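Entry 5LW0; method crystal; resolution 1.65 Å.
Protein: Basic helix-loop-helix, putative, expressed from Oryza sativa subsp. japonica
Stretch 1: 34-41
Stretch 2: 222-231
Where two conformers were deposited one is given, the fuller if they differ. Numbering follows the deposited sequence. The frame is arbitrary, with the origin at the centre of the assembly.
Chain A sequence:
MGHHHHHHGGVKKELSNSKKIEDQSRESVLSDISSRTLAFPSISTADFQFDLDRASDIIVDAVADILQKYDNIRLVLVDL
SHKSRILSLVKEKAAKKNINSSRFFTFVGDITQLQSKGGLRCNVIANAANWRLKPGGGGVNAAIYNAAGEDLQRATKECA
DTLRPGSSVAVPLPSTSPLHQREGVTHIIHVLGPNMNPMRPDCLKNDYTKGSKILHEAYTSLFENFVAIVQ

Stretch 1 (34-41) SSRTLAFP
Stretch 2 (222-231) LFENFVAIVQ

Ser34 and Ser35 lie in a 3-10 segment that begins earlier in the chain (phi/psi -62/-30 and -75/-14), and Arg36 (-117/27) turns the chain into a strand that begins at Thr37 and includes Phe40, with phi from -140 to -100° and psi from 125 to 149° over Thr37 to Phe40. A weak hydrogen bond from Thr37 N to Ser34 O (3.4 Å) spans the turn. Residues 222-230 are helical, continuing a helix that begins earlier in the chain, held by i to i+4 bonds such as Phe226 N to Leu222 O (2.9 Å) and Val230 N to Phe226 O (3.1 Å); Gln231 N bonds to Val227 O at 2.8 Å. Strand and helix run roughly antiparallel, at 151°, their axes approaching to 9.7 Å. CA-CA distances set the register: Arg36-Val230 6.1 Å, Leu38-Phe226 7.1 Å, Phe40-Leu222 9.1 Å. The alternation of the strand thus matches one helix face, and the gap widens toward Phe40.

No hydrogen bond crosses the interface; 402 Å² is buried mainly by apolar packing. Leu38 (chi1 t, chi2 p) points toward the helix and lays CB over the Phe226 ring (chi1 t, chi2 57°), 3.5 Å from its centroid and 3° off the normal, a CH-pi contact. Phe226 CZ lies 3.4 Å from Arg36 O, which sits at the ring edge, where the partial positive charge of the C-H suits a carbonyl oxygen. Leu38 CD2 packs against Leu222 CG (4.0 Å; Leu222 chi1 t, chi2 p) and Phe223 CD1 (3.7 Å). Phe223 (chi1 m, chi2 -27°) starts sideways but turns its edge to the face of Phe40 (chi1 p, chi2 -80°), centroids 5.4 Å apart and planes at 75°; Phe40 CB meets Leu222 CD2 at 4.0 Å. At the other end, Val230 CG1 (chi1 t) touches Arg36 CG (chi1 m, chi2 t, chi3 m) at 3.8 Å, while the guanidinium leads away to hydrogen bonds elsewhere in the structure.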

# COMPACT_ATOMS: atom_id res chain seq x y z
N SER A 34 -13.49 9.97 1.14
CA SER A 34 -13.03 8.66 1.63
C SER A 34 -13.03 7.63 0.54
O SER A 34 -12.16 6.78 0.49
CB SER A 34 -13.89 8.17 2.79
OG SER A 34 -15.14 7.73 2.33
N SER A 35 -13.94 7.78 -0.41
CA SER A 35 -14.03 6.85 -1.53
C SER A 35 -12.93 7.08 -2.54
O SER A 35 -12.70 6.24 -3.41
CB SER A 35 -15.43 6.92 -2.22
OG SER A 35 -15.51 8.03 -3.07
N ARG A 36 -12.24 8.24 -2.44
CA ARG A 36 -11.20 8.58 -3.35
C ARG A 36 -9.85 8.71 -2.65
O ARG A 36 -8.98 9.35 -3.14
CB ARG A 36 -11.55 9.90 -4.07
CG ARG A 36 -12.76 9.77 -5.02
CD ARG A 36 -13.20 11.08 -5.63
NE ARG A 36 -13.76 12.01 -4.66
CZ ARG A 36 -13.17 13.11 -4.20
NH1 ARG A 36 -11.96 13.46 -4.59
NH2 ARG A 36 -13.81 13.87 -3.31
N THR A 37 -9.70 7.99 -1.53
CA THR A 37 -8.51 7.99 -0.76
C THR A 37 -7.97 6.57 -0.65
O THR A 37 -8.69 5.64 -0.31
CB THR A 37 -8.73 8.53 0.68
OG1 THR A 37 -9.28 9.86 0.66
CG2 THR A 37 -7.39 8.59 1.44
N LEU A 38 -6.68 6.45 -0.94
CA LEU A 38 -5.93 5.21 -0.76
C LEU A 38 -4.92 5.39 0.36
O LEU A 38 -4.14 6.33 0.32
CB LEU A 38 -5.10 4.90 -2.05
CG LEU A 38 -4.11 3.75 -1.92
CD1 LEU A 38 -4.84 2.44 -1.76
CD2 LEU A 38 -3.21 3.71 -3.15
N ALA A 39 -4.98 4.53 1.34
CA ALA A 39 -3.89 4.44 2.35
C ALA A 39 -3.01 3.27 1.96
O ALA A 39 -3.51 2.15 1.69
CB ALA A 39 -4.46 4.24 3.73
N PHE A 40 -1.73 3.47 2.01
CA PHE A 40 -0.80 2.43 1.70
C PHE A 40 0.37 2.45 2.64
O PHE A 40 0.83 3.53 3.07
CB PHE A 40 -0.31 2.52 0.22
CG PHE A 40 0.44 3.74 -0.09
CD1 PHE A 40 -0.22 4.90 -0.34
CD2 PHE A 40 1.86 3.71 -0.23
CE1 PHE A 40 0.49 6.06 -0.68
CE2 PHE A 40 2.58 4.85 -0.58
CZ PHE A 40 1.89 6.03 -0.83
N PRO A 41 0.95 1.27 2.92
CA PRO A 41 2.18 1.20 3.67
C PRO A 41 3.40 1.22 2.74
O PRO A 41 3.25 1.07 1.51
CB PRO A 41 2.08 -0.17 4.31
CG PRO A 41 1.46 -0.98 3.24
CD PRO A 41 0.51 -0.05 2.49
N LEU A 222 -0.19 -0.42 -8.14
CA LEU A 222 -1.05 -0.07 -7.02
C LEU A 222 -1.91 1.16 -7.35
O LEU A 222 -3.14 1.11 -7.23
CB LEU A 222 -0.25 0.19 -5.79
CG LEU A 222 -0.96 0.79 -4.60
CD1 LEU A 222 -2.14 -0.07 -4.15
CD2 LEU A 222 0.02 1.07 -3.50
N PHE A 223 -1.27 2.23 -7.76
CA PHE A 223 -1.96 3.47 -7.98
C PHE A 223 -2.88 3.39 -9.15
O PHE A 223 -4.00 3.92 -9.11
CB PHE A 223 -1.00 4.62 -8.13
CG PHE A 223 -0.14 4.91 -6.88
CD1 PHE A 223 -0.54 4.61 -5.60
CD2 PHE A 223 1.12 5.46 -7.05
CE1 PHE A 223 0.24 4.90 -4.53
CE2 PHE A 223 1.90 5.74 -5.97
CZ PHE A 223 1.49 5.42 -4.73
N GLU A 224 -2.49 2.65 -10.18
CA GLU A 224 -3.37 2.44 -11.36
C GLU A 224 -4.60 1.58 -11.01
O GLU A 224 -5.74 1.88 -11.45
CB GLU A 224 -2.61 1.83 -12.53
CG GLU A 224 -1.70 2.79 -13.23
CD GLU A 224 -2.43 3.73 -14.19
OE1 GLU A 224 -3.54 3.39 -14.65
OE2 GLU A 224 -1.83 4.74 -14.51
N ASN A 225 -4.41 0.55 -10.21
CA ASN A 225 -5.56 -0.22 -9.69
C ASN A 225 -6.48 0.63 -8.87
O ASN A 225 -7.67 0.48 -8.94
CB ASN A 225 -5.07 -1.44 -8.92
CG ASN A 225 -4.99 -2.66 -9.80
OD1 ASN A 225 -5.99 -3.02 -10.45
ND2 ASN A 225 -3.92 -3.44 -9.64
N PHE A 226 -5.93 1.52 -8.06
CA PHE A 226 -6.74 2.37 -7.23
C PHE A 226 -7.57 3.34 -8.10
O PHE A 226 -8.72 3.47 -7.93
CB PHE A 226 -5.84 3.12 -6.25
CG PHE A 226 -6.51 4.25 -5.52
CD1 PHE A 226 -7.64 4.07 -4.77
CD2 PHE A 226 -6.00 5.52 -5.68
CE1 PHE A 226 -8.22 5.20 -4.11
CE2 PHE A 226 -6.52 6.58 -4.98
CZ PHE A 226 -7.68 6.44 -4.29
N VAL A 227 -6.92 3.95 -9.04
CA VAL A 227 -7.65 4.85 -9.97
C VAL A 227 -8.72 4.13 -10.71
O VAL A 227 -9.82 4.67 -10.88
CB VAL A 227 -6.72 5.58 -10.89
CG1 VAL A 227 -7.48 6.34 -11.91
CG2 VAL A 227 -5.85 6.51 -10.08
N ALA A 228 -8.48 2.88 -11.10
CA ALA A 228 -9.51 2.09 -11.82
C ALA A 228 -10.73 1.77 -10.93
O ALA A 228 -11.86 1.65 -11.45
CB ALA A 228 -8.93 0.85 -12.38
N ILE A 229 -10.55 1.76 -9.62
CA ILE A 229 -11.67 1.58 -8.67
C ILE A 229 -12.47 2.90 -8.58
O ILE A 229 -13.70 2.89 -8.60
CB ILE A 229 -11.16 1.13 -7.26
CG1 ILE A 229 -10.64 -0.25 -7.31
CG2 ILE A 229 -12.30 1.18 -6.19
CD1 ILE A 229 -9.73 -0.57 -6.13
N VAL A 230 -11.76 4.01 -8.48
CA VAL A 230 -12.36 5.33 -8.34
C VAL A 230 -13.08 5.72 -9.62
O VAL A 230 -14.12 6.35 -9.55
CB VAL A 230 -11.29 6.42 -8.06
CG1 VAL A 230 -11.90 7.80 -8.13
CG2 VAL A 230 -10.64 6.21 -6.69
N GLN A 231 -12.50 5.40 -10.77
CA GLN A 231 -13.08 5.79 -12.04
C GLN A 231 -13.03 4.64 -13.03
O GLN A 231 -13.69 4.70 -14.05
CB GLN A 231 -12.35 7.00 -12.60
CG GLN A 231 -11.02 6.67 -13.29
CD GLN A 231 -10.38 7.91 -13.93
OE1 GLN A 231 -10.58 9.07 -13.46
NE2 GLN A 231 -9.57 7.68 -14.98